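Local coordinates for protein MlnE (Bacillus amyloliquefaciens subsp. plantarum, PDB 5D2E) that forms the N-terminal B-type ketoreductase of a macrolactin polyketide assembly line, which binds NADP and presumably reduces beta-keto groups of the growing chain, at residues Y175-A180 and A209-S214; E218-Q223 and Y245-Y250. All coordinates share one frame; numbering follows the deposited sequence.

Interaction 1. Residues Y175-A180 and A209-S214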
ATOM      1  N   TYR A 175      -1.104   0.990 -16.437  1.00 23.76           N
ATOM      2  CA  TYR A 175      -0.890  -0.248 -15.771  1.00 23.62           C
ATOM      3  C   TYR A 175      -2.246  -0.901 -15.544  1.00 24.59           C
ATOM      4  O   TYR A 175      -3.120  -0.291 -14.980  1.00 24.67           O
ATOM      5  CB  TYR A 175      -0.176   0.009 -14.459  1.00 24.13           C
ATOM      6  CG  TYR A 175      -0.276  -1.097 -13.471  1.00 23.71           C
ATOM      7  CD1 TYR A 175       0.443  -2.278 -13.602  1.00 24.54           C
ATOM      8  CD2 TYR A 175      -1.160  -0.987 -12.389  1.00 27.45           C
ATOM      9  CE1 TYR A 175       0.262  -3.319 -12.683  1.00 26.84           C
ATOM     10  CE2 TYR A 175      -1.324  -2.023 -11.479  1.00 25.97           C
ATOM     11  CZ  TYR A 175      -0.620  -3.166 -11.623  1.00 27.42           C
ATOM     12  OH  TYR A 175      -0.819  -4.123 -10.624  1.00 29.45           O
ATOM     13  N   LEU A 176      -2.383  -2.166 -15.983  1.00 24.28           N
ATOM     14  CA  LEU A 176      -3.588  -2.969 -15.882  1.00 25.92           C
ATOM     15  C   LEU A 176      -3.357  -4.232 -15.099  1.00 24.78           C
ATOM     16  O   LEU A 176      -2.328  -4.852 -15.207  1.00 24.16           O
ATOM     17  CB  LEU A 176      -4.093  -3.408 -17.271  1.00 25.81           C
ATOM     18  CG  LEU A 176      -4.120  -2.338 -18.351  1.00 29.23           C
ATOM     19  CD1 LEU A 176      -4.464  -2.853 -19.746  1.00 34.43           C
ATOM     20  CD2 LEU A 176      -5.095  -1.288 -17.923  1.00 32.08           C
ATOM     21  N   TYR A 177      -4.360  -4.597 -14.305  1.00 23.05           N
ATOM     22  CA  TYR A 177      -4.386  -5.863 -13.638  1.00 22.65           C
ATOM     23  C   TYR A 177      -5.816  -6.405 -13.605  1.00 24.42           C
ATOM     24  O   TYR A 177      -6.772  -5.642 -13.625  1.00 23.60           O
ATOM     25  CB  TYR A 177      -3.866  -5.812 -12.215  1.00 23.34           C
ATOM     26  CG  TYR A 177      -4.630  -5.017 -11.217  1.00 24.46           C
ATOM     27  CD1 TYR A 177      -4.453  -3.636 -11.123  1.00 24.69           C
ATOM     28  CD2 TYR A 177      -5.550  -5.637 -10.341  1.00 26.81           C
ATOM     29  CE1 TYR A 177      -5.128  -2.891 -10.174  1.00 29.98           C
ATOM     30  CE2 TYR A 177      -6.219  -4.895  -9.382  1.00 27.19           C
ATOM     31  CZ  TYR A 177      -6.016  -3.524  -9.322  1.00 28.11           C
ATOM     32  OH  TYR A 177      -6.686  -2.770  -8.407  1.00 29.85           O
ATOM     33  N   GLU A 178      -5.907  -7.725 -13.490  1.00 25.23           N
ATOM     34  CA  GLU A 178      -7.170  -8.408 -13.461  1.00 26.43           C
ATOM     35  C   GLU A 178      -7.564  -8.728 -12.034  1.00 25.21           C
ATOM     36  O   GLU A 178      -6.733  -9.018 -11.172  1.00 26.15           O
ATOM     37  CB  GLU A 178      -7.126  -9.720 -14.195  1.00 28.72           C
ATOM     38  CG  GLU A 178      -6.890  -9.596 -15.686  1.00 32.92           C
ATOM     39  CD  GLU A 178      -6.853 -10.967 -16.348  1.00 37.91           C
ATOM     40  OE1 GLU A 178      -6.825 -12.014 -15.652  1.00 42.73           O
ATOM     41  OE2 GLU A 178      -6.921 -10.974 -17.547  1.00 37.93           O
ATOM     42  N   ASN A 179      -8.867  -8.688 -11.828  1.00 25.53           N
ATOM     43  CA  ASN A 179      -9.480  -9.112 -10.578  1.00 25.43           C
ATOM     44  C   ASN A 179     -10.857  -9.701 -10.939  1.00 25.19           C
ATOM     45  O   ASN A 179     -11.239  -9.688 -12.113  1.00 24.75           O
ATOM     46  CB  ASN A 179      -9.564  -7.958  -9.559  1.00 25.26           C
ATOM     47  CG  ASN A 179      -9.853  -8.457  -8.094  1.00 26.50           C
ATOM     48  OD1 ASN A 179      -9.653  -9.617  -7.747  1.00 26.39           O
ATOM     49  ND2 ASN A 179     -10.271  -7.554  -7.261  1.00 29.20           N
ATOM     50  N   ALA A 180     -11.546 -10.222  -9.929  1.00 24.42           N
ATOM     51  CA  ALA A 180     -12.911 -10.759 -10.128  1.00 26.32           C
ATOM     52  C   ALA A 180     -13.747 -10.525  -8.867  1.00 25.96           C
ATOM     53  O   ALA A 180     -13.214 -10.464  -7.729  1.00 26.03           O
ATOM     54  CB  ALA A 180     -12.844 -12.240 -10.426  1.00 26.87           C
ATOM     55  N   ALA A 209      -3.601   3.682 -13.427  1.00 27.39           N
ATOM     56  CA  ALA A 209      -3.767   2.282 -13.007  1.00 26.27           C
ATOM     57  C   ALA A 209      -5.224   1.882 -13.173  1.00 28.99           C
ATOM     58  O   ALA A 209      -6.112   2.695 -12.940  1.00 29.30           O
ATOM     59  CB  ALA A 209      -3.321   2.057 -11.584  1.00 30.94           C
ATOM     60  N   ALA A 210      -5.478   0.681 -13.679  1.00 28.53           N
ATOM     61  CA  ALA A 210      -6.860   0.276 -13.959  1.00 25.91           C
ATOM     62  C   ALA A 210      -7.020  -1.226 -13.584  1.00 26.90           C
ATOM     63  O   ALA A 210      -6.236  -2.064 -14.011  1.00 26.95           O
ATOM     64  CB  ALA A 210      -7.241   0.532 -15.384  1.00 29.59           C
ATOM     65  N   GLU A 211      -8.012  -1.496 -12.744  1.00 25.03           N
ATOM     66  CA  GLU A 211      -8.391  -2.810 -12.355  1.00 24.27           C
ATOM     67  C   GLU A 211      -9.456  -3.276 -13.355  1.00 26.48           C
ATOM     68  O   GLU A 211     -10.407  -2.520 -13.736  1.00 24.77           O
ATOM     69  CB  GLU A 211      -8.974  -2.807 -10.938  1.00 24.95           C
ATOM     70  CG  GLU A 211      -9.503  -4.155 -10.498  1.00 26.99           C
ATOM     71  CD  GLU A 211      -9.988  -4.191  -9.048  1.00 29.80           C
ATOM     72  OE1 GLU A 211      -9.391  -3.508  -8.270  1.00 33.27           O
ATOM     73  OE2 GLU A 211     -10.878  -4.953  -8.678  1.00 30.51           O
ATOM     74  N   LEU A 212      -9.229  -4.452 -13.870  1.00 23.61           N
ATOM     75  CA  LEU A 212     -10.166  -5.068 -14.817  1.00 28.95           C
ATOM     76  C   LEU A 212     -10.909  -6.166 -14.060  1.00 25.52           C
ATOM     77  O   LEU A 212     -10.428  -7.315 -13.961  1.00 26.66           O
ATOM     78  CB  LEU A 212      -9.426  -5.609 -16.055  1.00 25.90           C
ATOM     79  CG  LEU A 212      -8.497  -4.620 -16.771  1.00 28.58           C
ATOM     80  CD1 LEU A 212      -7.594  -5.327 -17.751  1.00 31.49           C
ATOM     81  CD2 LEU A 212      -9.282  -3.536 -17.453  1.00 30.39           C
ATOM     82  N   LYS A 213     -12.066  -5.818 -13.507  1.00 26.93           N
ATOM     83  CA  LYS A 213     -12.792  -6.767 -12.659  1.00 28.39           C
ATOM     84  C   LYS A 213     -13.914  -7.479 -13.417  1.00 26.01           C
ATOM     85  O   LYS A 213     -14.907  -6.859 -13.785  1.00 25.85           O
ATOM     86  CB  LYS A 213     -13.372  -6.096 -11.422  1.00 29.10           C
ATOM     87  CG  LYS A 213     -13.986  -7.112 -10.469  1.00 26.87           C
ATOM     88  CD  LYS A 213     -14.218  -6.676  -9.059  1.00 33.73           C
ATOM     89  CE  LYS A 213     -15.068  -5.472  -8.927  1.00 35.23           C
ATOM     90  NZ  LYS A 213     -15.031  -5.108  -7.436  1.00 35.43           N
ATOM     91  N   SER A 214     -13.723  -8.758 -13.648  1.00 25.83           N
ATOM     92  CA  SER A 214     -14.787  -9.623 -14.130  1.00 26.36           C
ATOM     93  C   SER A 214     -15.833  -9.833 -13.037  1.00 26.60           C
ATOM     94  O   SER A 214     -15.503 -10.128 -11.919  1.00 28.71           O
ATOM     95  CB  SER A 214     -14.204 -10.975 -14.449  1.00 28.99           C
ATOM     96  OG  SER A 214     -13.453 -10.765 -15.614  1.00 31.55           O
TER
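Tyr177 and Glu211 lie side by side on one face of two neighbouring parallel strands, 171-180 and 205-214, joined by helix 186-201 in a beta-alpha-beta unit of the Rossmann-like half of the ketoreductase that does not hold NADP. The buried part is tight. Tyr175 CD2 touches Ala209 CB at the ring edge, and Leu176 CD2 lies 3.8 Å from Ala210 CB; such small alanines let bulky neighbours close on the sheet. Chi1 of Tyr177 (65°) puts CG between the backbone N and the carbonyl carbon, and the ring beyond leans over Glu211, whose CA sits over one face, 4.0 Å from the centroid. The Tyr177 hydroxyl makes a weak hydrogen bond to Glu211 OE1 (2.8 Å). The other oxygen, OE2, is met from above its plane by Asn179 ND2 at 3.0 Å, in a nearly straight bond (165°). Each oxygen of this buried acid thus has a partner, OE1 a weak one; Asn189 ND2 also bonds the Tyr177 hydroxyl weakly, and Glu183 O accepts from Asn179 ND2. Toward the C-terminal ends the pair becomes more solvent-accessible, which suits Glu178 and Lys213. Backbone bonds persist, with Ser214 N 3.1 Å from Asn179 O, while Lys213 CG rests 3.8 Å from Ala180 CA.

Interaction 2. Residues E218-Q223 and Y245-Y250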
ATOM      1  N   GLU A 218     -20.477 -11.749 -16.129  1.00 37.89           N
ATOM      2  CA  GLU A 218     -20.163 -10.555 -16.922  1.00 38.84           C
ATOM      3  C   GLU A 218     -18.626 -10.520 -16.981  1.00 40.31           C
ATOM      4  O   GLU A 218     -17.991  -9.676 -16.308  1.00 34.62           O
ATOM      5  CB  GLU A 218     -20.822  -9.360 -16.252  1.00 44.65           C
ATOM      6  CG  GLU A 218     -20.795  -8.063 -17.006  1.00 50.66           C
ATOM      7  CD  GLU A 218     -22.056  -7.246 -16.823  1.00 56.02           C
ATOM      8  OE1 GLU A 218     -22.309  -6.604 -15.753  1.00 54.60           O
ATOM      9  OE2 GLU A 218     -22.803  -7.207 -17.808  1.00 79.97           O
ATOM     10  N   PRO A 219     -18.028 -11.483 -17.723  1.00 37.27           N
ATOM     11  CA  PRO A 219     -16.567 -11.564 -17.845  1.00 38.05           C
ATOM     12  C   PRO A 219     -15.991 -10.415 -18.632  1.00 32.28           C
ATOM     13  O   PRO A 219     -16.690  -9.801 -19.410  1.00 29.70           O
ATOM     14  CB  PRO A 219     -16.325 -12.870 -18.582  1.00 40.20           C
ATOM     15  CG  PRO A 219     -17.587 -13.088 -19.357  1.00 43.14           C
ATOM     16  CD  PRO A 219     -18.691 -12.556 -18.500  1.00 42.13           C
ATOM     17  N   PHE A 220     -14.760 -10.021 -18.275  1.00 31.18           N
ATOM     18  CA  PHE A 220     -13.981  -9.112 -19.102  1.00 33.61           C
ATOM     19  C   PHE A 220     -13.424  -9.860 -20.287  1.00 35.92           C
ATOM     20  O   PHE A 220     -12.532 -10.624 -20.161  1.00 45.84           O
ATOM     21  CB  PHE A 220     -12.793  -8.537 -18.356  1.00 37.03           C
ATOM     22  CG  PHE A 220     -12.935  -7.113 -18.091  1.00 31.24           C
ATOM     23  CD1 PHE A 220     -12.574  -6.191 -19.053  1.00 31.76           C
ATOM     24  CD2 PHE A 220     -13.404  -6.671 -16.902  1.00 30.72           C
ATOM     25  CE1 PHE A 220     -12.760  -4.817 -18.857  1.00 31.70           C
ATOM     26  CE2 PHE A 220     -13.588  -5.305 -16.699  1.00 29.19           C
ATOM     27  CZ  PHE A 220     -13.292  -4.380 -17.653  1.00 31.53           C
ATOM     28  N   THR A 221     -13.933  -9.578 -21.439  1.00 34.60           N
ATOM     29  CA  THR A 221     -13.420 -10.154 -22.668  1.00 36.31           C
ATOM     30  C   THR A 221     -12.240  -9.332 -23.129  1.00 34.00           C
ATOM     31  O   THR A 221     -12.044  -8.206 -22.672  1.00 31.68           O
ATOM     32  CB  THR A 221     -14.508 -10.094 -23.759  1.00 36.69           C
ATOM     33  OG1 THR A 221     -14.855  -8.722 -24.034  1.00 32.61           O
ATOM     34  CG2 THR A 221     -15.781 -10.827 -23.240  1.00 40.47           C
ATOM     35  N   LYS A 222     -11.522  -9.876 -24.113  1.00 36.85           N
ATOM     36  CA  LYS A 222     -10.383  -9.160 -24.722  1.00 33.52           C
ATOM     37  C   LYS A 222     -10.821  -7.878 -25.302  1.00 31.22           C
ATOM     38  O   LYS A 222     -10.163  -6.850 -25.114  1.00 29.93           O
ATOM     39  CB  LYS A 222      -9.652 -10.019 -25.743  1.00 34.74           C
ATOM     40  CG  LYS A 222      -8.946 -11.205 -25.097  1.00 37.44           C
ATOM     41  CD  LYS A 222      -8.616 -12.203 -26.180  1.00 42.76           C
ATOM     42  CE  LYS A 222      -7.824 -13.390 -25.651  1.00 47.32           C
ATOM     43  NZ  LYS A 222      -7.105 -14.038 -26.798  1.00 47.00           N
ATOM     44  N   GLN A 223     -11.967  -7.879 -25.972  1.00 30.05           N
ATOM     45  CA  GLN A 223     -12.464  -6.647 -26.494  1.00 30.41           C
ATOM     46  C   GLN A 223     -12.809  -5.631 -25.431  1.00 32.72           C
ATOM     47  O   GLN A 223     -12.599  -4.442 -25.664  1.00 29.91           O
ATOM     48  CB  GLN A 223     -13.674  -6.870 -27.428  1.00 33.56           C
ATOM     49  CG  GLN A 223     -14.187  -5.611 -28.077  1.00 33.13           C
ATOM     50  CD  GLN A 223     -13.171  -4.976 -29.049  1.00 34.87           C
ATOM     51  OE1 GLN A 223     -12.475  -5.684 -29.832  1.00 35.38           O
ATOM     52  NE2 GLN A 223     -13.050  -3.629 -28.991  1.00 32.47           N
ATOM     53  N   TYR A 245     -12.623  -0.868 -13.174  1.00 24.67           N
ATOM     54  CA  TYR A 245     -13.557  -1.117 -14.257  1.00 25.98           C
ATOM     55  C   TYR A 245     -14.222  -2.443 -14.118  1.00 27.37           C
ATOM     56  O   TYR A 245     -13.576  -3.452 -13.858  1.00 28.96           O
ATOM     57  CB  TYR A 245     -12.813  -1.116 -15.599  1.00 25.41           C
ATOM     58  CG  TYR A 245     -12.315   0.239 -16.016  1.00 25.56           C
ATOM     59  CD1 TYR A 245     -13.118   1.136 -16.705  1.00 26.17           C
ATOM     60  CD2 TYR A 245     -11.020   0.636 -15.700  1.00 25.07           C
ATOM     61  CE1 TYR A 245     -12.652   2.408 -17.045  1.00 25.07           C
ATOM     62  CE2 TYR A 245     -10.542   1.902 -16.051  1.00 26.89           C
ATOM     63  CZ  TYR A 245     -11.361   2.762 -16.718  1.00 26.02           C
ATOM     64  OH  TYR A 245     -10.850   3.950 -17.055  1.00 28.36           O
ATOM     65  N   GLU A 246     -15.547  -2.434 -14.200  1.00 24.29           N
ATOM     66  CA  GLU A 246     -16.285  -3.661 -14.486  1.00 26.84           C
ATOM     67  C   GLU A 246     -16.653  -3.520 -15.950  1.00 25.71           C
ATOM     68  O   GLU A 246     -16.556  -2.430 -16.504  1.00 29.25           O
ATOM     69  CB  GLU A 246     -17.546  -3.734 -13.604  1.00 25.02           C
ATOM     70  CG  GLU A 246     -17.229  -3.953 -12.139  1.00 26.73           C
ATOM     71  CD  GLU A 246     -18.403  -3.823 -11.201  1.00 27.32           C
ATOM     72  OE1 GLU A 246     -19.523  -3.768 -11.699  1.00 30.39           O
ATOM     73  OE2 GLU A 246     -18.161  -3.827  -9.986  1.00 27.63           O
ATOM     74  N   PRO A 247     -17.202  -4.575 -16.557  1.00 29.51           N
ATOM     75  CA  PRO A 247     -17.566  -4.415 -17.970  1.00 33.68           C
ATOM     76  C   PRO A 247     -18.611  -3.352 -18.284  1.00 32.05           C
ATOM     77  O   PRO A 247     -18.480  -2.663 -19.289  1.00 34.29           O
ATOM     78  CB  PRO A 247     -18.027  -5.811 -18.346  1.00 37.72           C
ATOM     79  CG  PRO A 247     -17.250  -6.700 -17.401  1.00 37.64           C
ATOM     80  CD  PRO A 247     -17.344  -5.967 -16.102  1.00 29.53           C
ATOM     81  N   ARG A 248     -19.548  -3.091 -17.375  1.00 30.29           N
ATOM     82  CA  ARG A 248     -20.607  -2.062 -17.629  1.00 31.26           C
ATOM     83  C   ARG A 248     -20.568  -0.760 -16.783  1.00 31.20           C
ATOM     84  O   ARG A 248     -21.303   0.172 -17.016  1.00 29.81           O
ATOM     85  CB  ARG A 248     -21.973  -2.746 -17.478  1.00 33.39           C
ATOM     86  CG  ARG A 248     -22.205  -3.798 -18.553  1.00 39.07           C
ATOM     87  CD  ARG A 248     -23.668  -4.239 -18.614  1.00 46.24           C
ATOM     88  NE  ARG A 248     -23.799  -4.869 -19.917  1.00 65.78           N
ATOM     89  CZ  ARG A 248     -24.371  -4.337 -21.008  1.00 62.30           C
ATOM     90  NH1 ARG A 248     -25.000  -3.166 -20.997  1.00 60.80           N
ATOM     91  NH2 ARG A 248     -24.353  -5.043 -22.120  1.00 70.13           N
ATOM     92  N   HIS A 249     -19.695  -0.732 -15.794  1.00 29.05           N
ATOM     93  CA  HIS A 249     -19.610   0.344 -14.803  1.00 28.07           C
ATOM     94  C   HIS A 249     -18.150   0.519 -14.382  1.00 28.24           C
ATOM     95  O   HIS A 249     -17.385  -0.410 -14.445  1.00 30.67           O
ATOM     96  CB  HIS A 249     -20.399  -0.003 -13.566  1.00 28.59           C
ATOM     97  CG  HIS A 249     -21.871  -0.142 -13.800  1.00 30.95           C
ATOM     98  ND1 HIS A 249     -22.469  -1.353 -14.096  1.00 34.48           N
ATOM     99  CD2 HIS A 249     -22.852   0.792 -13.848  1.00 32.82           C
ATOM    100  CE1 HIS A 249     -23.769  -1.152 -14.270  1.00 33.47           C
ATOM    101  NE2 HIS A 249     -24.019   0.137 -14.114  1.00 33.13           N
ATOM    102  N   TYR A 250     -17.792   1.721 -13.949  1.00 29.39           N
ATOM    103  CA  TYR A 250     -16.507   1.940 -13.376  1.00 27.58           C
ATOM    104  C   TYR A 250     -16.618   2.856 -12.168  1.00 27.39           C
ATOM    105  O   TYR A 250     -17.601   3.606 -11.999  1.00 28.07           O
ATOM    106  CB  TYR A 250     -15.505   2.456 -14.399  1.00 28.21           C
ATOM    107  CG  TYR A 250     -15.764   3.852 -14.962  1.00 26.60           C
ATOM    108  CD1 TYR A 250     -16.562   4.026 -16.082  1.00 29.41           C
ATOM    109  CD2 TYR A 250     -15.243   4.974 -14.335  1.00 30.32           C
ATOM    110  CE1 TYR A 250     -16.798   5.293 -16.586  1.00 32.82           C
ATOM    111  CE2 TYR A 250     -15.487   6.249 -14.813  1.00 35.60           C
ATOM    112  CZ  TYR A 250     -16.264   6.385 -15.956  1.00 34.78           C
ATOM    113  OH  TYR A 250     -16.499   7.630 -16.450  1.00 41.12           O
TER
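Phe220 and Pro247 cross obliquely where the lead-in to helix 222-233 meets the bend of a beta hairpin whose strands are 242-245 and 249-257. The hairpin closes through Glu246 N bonded to His249 O, and Pro247 lies within the bend, where a ring that restricts phi (here -62°) and a tertiary amide nitrogen with no hydrogen to donate fit well. Its CG lies off-centre above the Phe220 ring, 4.3 Å from the centroid, as a CH-pi contact. The same ring turns an edge to Tyr245: CE2 is 3.4 Å from Tyr245 O, and CZ is 3.9 Å from Tyr245 CB. Thr221 is the N-cap, its OG1 bonded to His224 N, and Phe220 just before it packs on Ile225, the pairing of a hydrophobic staple. A large apolar ring therefore serves both the helix start and the hairpin. Tyr245 sends its own ring away from Phe220, and its hydroxyl bonds Glu232 in helix 222-233.

Nearer the solvent, Glu218 and Arg248 provide the charged side of the contact. Glu218 CG lies 3.8 Å from Pro247 CB, so the aliphatic part of the acid lies against the proline before its carboxylate reaches Arg248. The two charged side chains cross at about a right angle, their flat groups 31° apart. Glu218 OE2 comes to the edge of the guanidinium and forms a salt bridge with Arg248 NE at 3.3 Å, while lying 3.2 Å from Arg248 CD.

Interaction 1 comes first along the chain and interaction 2 follows in series, their centres about 9 Å apart. Strand 205-214 is followed, after a short loop, by helix 222-233, and the chain then returns as strand 242-245, parallel to and beside strand 205-214. Tyr245 ties the two contacts into the same sheet: its N is 2.8 Å from Glu211 O, and its O is 2.8 Å from Lys213 N, both probable hydrogen bonds. Phe220 extends the link by packing on Leu212, while its backbone N bonds Ser214 OG. Together the contacts join successive strands and the connecting helix in one half of the ketoreductase, away from the NADP pocket.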